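Local atomic coordinates of antigen 43 (Escherichia coli, PDB entry 4KH3), a protein that self-associates from cell to cell in a Velcro-like manner, driving the clumping of Escherichia coli and probably contributing to biofilm formation. Residues G317-I322 against V338-S343; A327-S332 against A346-R351; V293-G298 against T310-D315. All blocks are in the same frame, centred on the assembly; numbering follows the deposited sequence.

How the interactions relate
The three contacts join successive coils of one parallel beta-helix, and their centres form a compact group: interaction 1 is about 10 Å from interaction 2 and from interaction 3, while 2 and 3 are about 11 Å apart. The four segments of interactions 1 and 2 alternate along the chain, and the two contacts meet in the core, where Leu320 CD2 lies 3.9 Å from Val331 CG2. Interaction 3 closes before the others open. It meets interaction 2 through a probable hydrogen bond from Ser332 N to Thr312 O at 2.7 Å. Toward interaction 1, Gly298 N and Gly317 O are 2.9 Å apart, again a probable hydrogen bond.

Interaction 1 (G317-I322 against V338-S343); sequences GGTLDI and VLLADS
Leu340 crosses the side chain of Asp321 at an angle, and following it outward accounts for much of this contact. Its CB lies 3.7 Å from Asp321 OD1. With CG anti to the carbonyl carbon (chi1 -51°), the branch is carried toward the opposite strand, and CD1 comes to rest 4.0 Å from Asp321 CB. The same methyl reaches Thr319 CG2 at 4.1 Å, so Leu340 bridges two residues of 319-322. The carboxylate that borders it has its main partner in the chain ahead, where Asp321 OD2 forms a salt bridge with Arg323. Beside this pair, Val338 and Thr319 project in the same direction, with Thr319 OG1 3.8 Å from Val338 CB.

On the other face, Ile322 CD1 meets Leu339 CD1 at 3.6 Å. The backbones are parallel strands, their axes 4° apart, joined by a ladder in which Leu320 supplies both N-H and C=O. Leu320 N donates to Val338 O in an almost straight bond (N-H...O 175°), and Leu320 O accepts from Leu340 N at 2.9 Å.

This is the in-register stacking of coils in a parallel beta-helix. Strand 319-322 lies between 300-303 and 338-342, which in turn is followed by 374-377. The face with Leu320, Ile322 and Leu339 looks inward, onto Val331, Ala328 and Met333 of strand 327-333.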
loop_
_atom_site.group_PDB
_atom_site.type_symbol
_atom_site.label_atom_id
_atom_site.label_comp_id
_atom_site.label_asym_id
_atom_site.label_seq_id
_atom_site.Cartn_x
_atom_site.Cartn_y
_atom_site.Cartn_z
ATOM N N GLY A 317 11.722 -10.503 -2.597
ATOM C CA GLY A 317 10.882 -9.434 -2.102
ATOM C C GLY A 317 9.482 -9.901 -1.747
ATOM O O GLY A 317 8.650 -9.111 -1.298
ATOM N N GLY A 318 9.216 -11.188 -1.949
ATOM C CA GLY A 318 7.953 -11.769 -1.535
ATOM C C GLY A 318 7.930 -12.178 -0.069
ATOM O O GLY A 318 8.953 -12.578 0.499
ATOM N N THR A 319 6.759 -12.066 0.549
ATOM C CA THR A 319 6.580 -12.478 1.936
ATOM C C THR A 319 5.391 -13.420 2.106
ATOM O O THR A 319 4.274 -13.113 1.681
ATOM C CB THR A 319 6.385 -11.277 2.869
ATOM O OG1 THR A 319 7.570 -10.484 2.867
ATOM C CG2 THR A 319 6.123 -11.746 4.283
ATOM N N LEU A 320 5.644 -14.574 2.715
ATOM C CA LEU A 320 4.571 -15.485 3.098
ATOM C C LEU A 320 4.492 -15.554 4.614
ATOM O O LEU A 320 5.465 -15.900 5.278
ATOM C CB LEU A 320 4.793 -16.876 2.509
ATOM C CG LEU A 320 3.756 -17.925 2.905
ATOM C CD1 LEU A 320 2.359 -17.474 2.499
ATOM C CD2 LEU A 320 4.101 -19.266 2.273
ATOM N N ASP A 321 3.331 -15.205 5.151
ATOM C CA ASP A 321 3.126 -15.148 6.590
ATOM C C ASP A 321 2.055 -16.152 7.007
ATOM O O ASP A 321 0.866 -15.942 6.758
ATOM C CB ASP A 321 2.732 -13.722 7.004
ATOM C CG ASP A 321 2.374 -13.608 8.484
ATOM O OD1 ASP A 321 2.629 -14.560 9.255
ATOM O OD2 ASP A 321 1.847 -12.549 8.885
ATOM N N ILE A 322 2.475 -17.245 7.638
ATOM C CA ILE A 322 1.524 -18.251 8.097
ATOM C C ILE A 322 1.249 -18.097 9.574
ATOM O O ILE A 322 2.123 -18.327 10.406
ATOM C CB ILE A 322 1.982 -19.689 7.821
ATOM C CG1 ILE A 322 2.369 -19.855 6.354
ATOM C CG2 ILE A 322 0.861 -20.663 8.177
ATOM C CD1 ILE A 322 3.851 -19.871 6.130
ATOM N N VAL A 338 10.855 -14.333 1.797
ATOM C CA VAL A 338 10.764 -14.170 3.246
ATOM C C VAL A 338 9.654 -15.042 3.847
ATOM O O VAL A 338 8.559 -15.145 3.287
ATOM C CB VAL A 338 10.514 -12.701 3.610
ATOM C CG1 VAL A 338 9.994 -12.575 5.030
ATOM C CG2 VAL A 338 11.782 -11.891 3.425
ATOM N N LEU A 339 9.945 -15.678 4.980
ATOM C CA LEU A 339 8.976 -16.546 5.627
ATOM C C LEU A 339 8.716 -16.114 7.067
ATOM O O LEU A 339 9.644 -15.911 7.839
ATOM C CB LEU A 339 9.456 -17.993 5.576
ATOM C CG LEU A 339 8.573 -19.046 6.260
ATOM C CD1 LEU A 339 7.333 -19.349 5.444
ATOM C CD2 LEU A 339 9.357 -20.319 6.511
ATOM N N LEU A 340 7.446 -15.951 7.411
ATOM C CA LEU A 340 7.030 -15.678 8.783
ATOM C C LEU A 340 6.097 -16.799 9.216
ATOM O O LEU A 340 5.021 -16.973 8.652
ATOM C CB LEU A 340 6.278 -14.345 8.873
ATOM C CG LEU A 340 6.935 -13.111 8.255
ATOM C CD1 LEU A 340 6.027 -11.902 8.397
ATOM C CD2 LEU A 340 8.271 -12.848 8.912
ATOM N N ALA A 341 6.497 -17.566 10.215
ATOM C CA ALA A 341 5.687 -18.689 10.644
ATOM C C ALA A 341 5.861 -18.899 12.134
ATOM O O ALA A 341 6.818 -18.407 12.715
ATOM C CB ALA A 341 6.093 -19.945 9.875
ATOM N N ASP A 342 4.936 -19.615 12.764
ATOM C CA ASP A 342 5.203 -20.115 14.111
ATOM C C ASP A 342 4.990 -21.618 14.201
ATOM O O ASP A 342 4.500 -22.239 13.263
ATOM C CB ASP A 342 4.413 -19.367 15.187
ATOM C CG ASP A 342 2.931 -19.449 14.981
ATOM O OD1 ASP A 342 2.410 -18.612 14.213
ATOM O OD2 ASP A 342 2.291 -20.334 15.590
ATOM N N SER A 343 5.383 -22.192 15.334
ATOM C CA SER A 343 5.380 -23.639 15.525
ATOM C C SER A 343 3.969 -24.225 15.565
ATOM O O SER A 343 3.796 -25.441 15.431
ATOM C CB SER A 343 6.161 -24.021 16.794
ATOM O OG SER A 343 5.641 -23.365 17.941
HETATM O O HOH W 1 3.051 -16.272 12.888
#

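Interaction 2 (A327-S332 against A346-R351)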
loop_
_atom_site.group_PDB
_atom_site.type_symbol
_atom_site.label_atom_id
_atom_site.label_comp_id
_atom_site.label_asym_id
_atom_site.label_seq_id
_atom_site.Cartn_x
_atom_site.Cartn_y
_atom_site.Cartn_z
ATOM N N ALA A 327 -2.256 -23.013 7.402
ATOM C CA ALA A 327 -1.512 -24.064 6.727
ATOM C C ALA A 327 -1.017 -23.590 5.378
ATOM O O ALA A 327 -1.724 -22.870 4.674
ATOM C CB ALA A 327 -2.378 -25.285 6.551
ATOM N N ALA A 328 0.200 -23.989 5.029
ATOM C CA ALA A 328 0.713 -23.792 3.679
ATOM C C ALA A 328 1.529 -24.997 3.222
ATOM O O ALA A 328 2.519 -25.360 3.867
ATOM C CB ALA A 328 1.555 -22.522 3.605
ATOM N N THR A 329 1.134 -25.610 2.108
ATOM C CA THR A 329 1.921 -26.721 1.555
ATOM C C THR A 329 2.478 -26.451 0.160
ATOM O O THR A 329 2.037 -25.532 -0.534
ATOM C CB THR A 329 1.138 -28.036 1.560
ATOM O OG1 THR A 329 -0.096 -27.853 0.856
ATOM C CG2 THR A 329 0.837 -28.449 2.994
ATOM N N THR A 330 3.431 -27.284 -0.239
ATOM C CA THR A 330 4.292 -27.028 -1.391
ATOM C C THR A 330 4.704 -25.561 -1.510
ATOM O O THR A 330 4.657 -24.977 -2.589
ATOM C CB THR A 330 3.684 -27.531 -2.712
ATOM O OG1 THR A 330 2.401 -26.924 -2.926
ATOM C CG2 THR A 330 3.536 -29.057 -2.670
ATOM N N VAL A 331 5.086 -24.967 -0.384
ATOM C CA VAL A 331 5.706 -23.658 -0.400
ATOM C C VAL A 331 7.023 -23.754 -1.161
ATOM O O VAL A 331 7.830 -24.646 -0.930
ATOM C CB VAL A 331 5.979 -23.156 1.022
ATOM C CG1 VAL A 331 6.724 -21.801 0.982
ATOM C CG2 VAL A 331 4.672 -23.052 1.792
ATOM N N SER A 332 7.236 -22.848 -2.097
ATOM C CA SER A 332 8.462 -22.884 -2.874
ATOM C C SER A 332 9.255 -21.616 -2.599
ATOM O O SER A 332 8.982 -20.571 -3.181
ATOM C CB SER A 332 8.135 -23.030 -4.358
ATOM O OG SER A 332 9.306 -23.264 -5.104
ATOM N N ALA A 346 1.091 -25.131 10.121
ATOM C CA ALA A 346 1.378 -26.326 9.346
ATOM C C ALA A 346 1.952 -25.864 8.023
ATOM O O ALA A 346 1.298 -25.127 7.282
ATOM C CB ALA A 346 0.117 -27.137 9.123
ATOM N N VAL A 347 3.189 -26.267 7.751
ATOM C CA VAL A 347 3.919 -25.814 6.579
ATOM C C VAL A 347 4.733 -26.958 5.982
ATOM O O VAL A 347 5.348 -27.728 6.702
ATOM C CB VAL A 347 4.879 -24.639 6.925
ATOM C CG1 VAL A 347 5.638 -24.183 5.693
ATOM C CG2 VAL A 347 4.116 -23.470 7.525
ATOM N N SER A 348 4.724 -27.077 4.663
ATOM C CA SER A 348 5.618 -27.999 3.983
ATOM C C SER A 348 6.070 -27.325 2.698
ATOM O O SER A 348 5.283 -26.647 2.030
ATOM C CB SER A 348 4.928 -29.339 3.679
ATOM O OG SER A 348 4.735 -29.529 2.280
ATOM N N GLY A 349 7.336 -27.505 2.350
ATOM C CA GLY A 349 7.850 -26.912 1.135
ATOM C C GLY A 349 9.321 -27.166 0.948
ATOM O O GLY A 349 9.900 -28.027 1.606
ATOM N N THR A 350 9.933 -26.409 0.046
ATOM C CA THR A 350 11.351 -26.566 -0.230
ATOM C C THR A 350 12.096 -25.220 -0.188
ATOM O O THR A 350 11.647 -24.232 -0.768
ATOM C CB THR A 350 11.574 -27.294 -1.586
ATOM O OG1 THR A 350 10.830 -26.634 -2.611
ATOM C CG2 THR A 350 11.090 -28.733 -1.512
ATOM N N ARG A 351 13.232 -25.189 0.505
ATOM C CA ARG A 351 14.104 -24.010 0.519
ATOM C C ARG A 351 14.752 -23.763 -0.840
ATOM O O ARG A 351 14.629 -24.575 -1.764
ATOM C CB ARG A 351 15.198 -24.154 1.580
ATOM C CG ARG A 351 14.681 -24.202 3.014
ATOM C CD ARG A 351 15.246 -25.410 3.768
ATOM N NE ARG A 351 16.689 -25.543 3.579
ATOM C CZ ARG A 351 17.571 -25.658 4.569
ATOM N NH1 ARG A 351 17.171 -25.669 5.836
ATOM N NH2 ARG A 351 18.860 -25.762 4.288
HETATM O O HOH W 2 7.689 -27.375 -2.615
HETATM O O HOH W 3 12.141 -23.956 -4.083
#
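Ala327 sets its methyl against that of Ala346, CB to CB 4.0 Å, at the start of a parallel pairing between adjacent coils of the beta-helix, a pairing interrupted by a beta bulge. Ala328 then uses both its N-H and its C=O: its N donates to Ala346 O, and its O accepts from Ser348 N at 2.9 Å. Ala328 is buried, its methyl turned to the core on the same face as Val347, whose CG1 lies 3.8 Å from Ala328 O.

At Thr330 the chain turns a corner, and between Ala328 and Val331 the register slips by one residue. Ser348 O spans the slip, taking a hydrogen bond from Val331 N that arrives in the carbonyl plane on a lone pair (C=O...N 143°). Val331 is thereby paired with Gly349. Its CG2, anti to the carbonyl carbon, lies 4.2 Å from Val347 CG1. Val331 O accepts from Thr350 N and also sits 3.1 Å from Gly349 CA, a close approach that the absence of a side chain on Gly349 permits.

Ser332 ends the segment with its OG hydrogen-bonded to Arg313 NH1 of the preceding coil. One water donates to Val331 O and is also hydrogen-bonded to Thr350 OG1, 3.2 Å from the latter.

Interaction 3 (V293-G298 against T310-D315); sequences VVLENG and TNTRVD
Leu295 reaches across to Thr312, its CD1 resting 3.8 Å from Thr312 CG2. The reach depends on its first torsion, which sets CG anti to the carbonyl carbon (chi1 -62°). The course of the backbone leaves Leu295 CB 3.6 Å from Arg313 O. Thr312 answers with CG2 anti to its backbone N, placing that methyl 3.6 Å from Val293 O and turning OG1 to the other side. There OG1 is hydrogen-bonded to a water at 2.7 Å that also accepts from Val293 N and donates to Thr310 O, tying the two segments together at the start of the pairing. Leu320 of strand 319-322 packs on both Leu295 and Thr312.

Three backbone bonds hold the pairing: Arg313 N to Val293 O, Leu295 N to Arg313 O, and Asp315 N to Leu295 O at 2.8 Å. The donor alternates between the two segments, as in parallel strands stacked coil on coil in a beta-helix.

On the opposite face Arg313 starts extended along its first torsion, and its CB lies 4.0 Å from Val294 CG2, the two side chains crossing obliquely. A bend at chi2 (72°) then leads the guanidinium away from 293-298 and toward Asp315, whose OD1 forms a salt bridge with Arg313 NE. Glu296 and Asp315 run alongside each other, their carboxylate planes 43° apart. Glu296 OE1 and Asp315 OD2 are 3.6 Å apart despite their like charges; Arg279 NH2 makes a salt bridge to each, which would be expected to offset their repulsion.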
loop_
_atom_site.group_PDB
_atom_site.type_symbol
_atom_site.label_atom_id
_atom_site.label_comp_id
_atom_site.label_asym_id
_atom_site.label_seq_id
_atom_site.Cartn_x
_atom_site.Cartn_y
_atom_site.Cartn_z
ATOM N N VAL A 293 -0.378 -18.875 -5.646
ATOM C CA VAL A 293 -0.042 -17.486 -5.424
ATOM C C VAL A 293 1.469 -17.296 -5.631
ATOM O O VAL A 293 2.286 -18.060 -5.117
ATOM C CB VAL A 293 -0.512 -17.007 -4.034
ATOM C CG1 VAL A 293 0.106 -15.675 -3.693
ATOM C CG2 VAL A 293 -2.045 -16.918 -4.000
ATOM N N VAL A 294 1.835 -16.302 -6.435
ATOM C CA VAL A 294 3.240 -15.971 -6.629
ATOM C C VAL A 294 3.496 -14.637 -5.951
ATOM O O VAL A 294 2.768 -13.661 -6.179
ATOM C CB VAL A 294 3.608 -15.904 -8.127
ATOM C CG1 VAL A 294 4.963 -15.199 -8.340
ATOM C CG2 VAL A 294 3.618 -17.302 -8.726
ATOM N N LEU A 295 4.522 -14.610 -5.109
ATOM C CA LEU A 295 4.801 -13.473 -4.254
ATOM C C LEU A 295 6.198 -12.931 -4.477
ATOM O O LEU A 295 7.173 -13.565 -4.097
ATOM C CB LEU A 295 4.685 -13.895 -2.792
ATOM C CG LEU A 295 3.323 -14.384 -2.311
ATOM C CD1 LEU A 295 3.470 -14.948 -0.891
ATOM C CD2 LEU A 295 2.314 -13.260 -2.354
ATOM N N GLU A 296 6.294 -11.746 -5.068
ATOM C CA GLU A 296 7.589 -11.101 -5.268
ATOM C C GLU A 296 7.436 -9.585 -5.234
ATOM O O GLU A 296 6.321 -9.077 -5.311
ATOM C CB GLU A 296 8.206 -11.562 -6.591
ATOM C CG GLU A 296 7.265 -11.437 -7.789
ATOM C CD GLU A 296 7.671 -12.313 -8.969
ATOM O OE1 GLU A 296 8.667 -13.067 -8.873
ATOM O OE2 GLU A 296 6.983 -12.254 -10.003
ATOM N N ASN A 297 8.551 -8.872 -5.082
ATOM C CA ASN A 297 8.566 -7.411 -5.211
ATOM C C ASN A 297 7.624 -6.667 -4.291
ATOM O O ASN A 297 7.010 -5.677 -4.698
ATOM C CB ASN A 297 8.227 -6.991 -6.636
ATOM C CG ASN A 297 9.436 -6.874 -7.500
ATOM O OD1 ASN A 297 10.567 -6.892 -7.007
ATOM N ND2 ASN A 297 9.218 -6.736 -8.801
ATOM N N GLY A 298 7.495 -7.137 -3.062
ATOM C CA GLY A 298 6.573 -6.507 -2.144
ATOM C C GLY A 298 5.294 -7.300 -1.998
ATOM O O GLY A 298 4.481 -6.995 -1.123
ATOM N N THR A 310 -1.768 -23.489 -1.028
ATOM C CA THR A 310 -0.986 -24.525 -1.687
ATOM C C THR A 310 -0.203 -23.934 -2.862
ATOM O O THR A 310 -0.645 -22.979 -3.492
ATOM C CB THR A 310 -1.904 -25.637 -2.197
ATOM O OG1 THR A 310 -2.886 -25.070 -3.076
ATOM C CG2 THR A 310 -2.623 -26.290 -1.030
ATOM N N ASN A 311 0.967 -24.497 -3.145
ATOM C CA ASN A 311 1.773 -24.067 -4.287
ATOM C C ASN A 311 2.129 -22.575 -4.270
ATOM O O ASN A 311 2.055 -21.898 -5.298
ATOM C CB ASN A 311 1.063 -24.408 -5.600
ATOM C CG ASN A 311 0.878 -25.892 -5.795
ATOM O OD1 ASN A 311 1.811 -26.674 -5.614
ATOM N ND2 ASN A 311 -0.338 -26.293 -6.161
ATOM N N THR A 312 2.498 -22.054 -3.106
ATOM C CA THR A 312 2.878 -20.655 -3.020
ATOM C C THR A 312 4.341 -20.501 -3.401
ATOM O O THR A 312 5.212 -21.158 -2.829
ATOM C CB THR A 312 2.673 -20.087 -1.612
ATOM O OG1 THR A 312 1.307 -20.262 -1.219
ATOM C CG2 THR A 312 3.013 -18.613 -1.590
ATOM N N ARG A 313 4.605 -19.644 -4.382
ATOM C CA ARG A 313 5.975 -19.321 -4.765
ATOM C C ARG A 313 6.402 -18.013 -4.067
ATOM O O ARG A 313 5.752 -16.979 -4.204
ATOM C CB ARG A 313 6.084 -19.231 -6.288
ATOM C CG ARG A 313 7.430 -18.795 -6.806
ATOM C CD ARG A 313 8.472 -19.871 -6.641
ATOM N NE ARG A 313 9.792 -19.363 -6.992
ATOM C CZ ARG A 313 10.935 -19.980 -6.712
ATOM N NH1 ARG A 313 10.924 -21.142 -6.067
ATOM N NH2 ARG A 313 12.090 -19.424 -7.071
ATOM N N VAL A 314 7.460 -18.068 -3.270
ATOM C CA VAL A 314 7.897 -16.882 -2.551
ATOM C C VAL A 314 9.264 -16.448 -3.048
ATOM O O VAL A 314 10.280 -17.020 -2.655
ATOM C CB VAL A 314 7.962 -17.126 -1.044
ATOM C CG1 VAL A 314 8.096 -15.807 -0.305
ATOM C CG2 VAL A 314 6.718 -17.884 -0.572
ATOM N N ASP A 315 9.281 -15.436 -3.911
ATOM C CA ASP A 315 10.517 -14.987 -4.536
ATOM C C ASP A 315 11.013 -13.673 -4.006
ATOM O O ASP A 315 10.543 -13.182 -2.990
ATOM C CB ASP A 315 10.354 -14.859 -6.044
ATOM C CG ASP A 315 10.345 -16.186 -6.719
ATOM O OD1 ASP A 315 10.648 -17.175 -6.021
ATOM O OD2 ASP A 315 10.042 -16.245 -7.928
HETATM O O HOH W 4 -0.847 -20.289 -2.869
#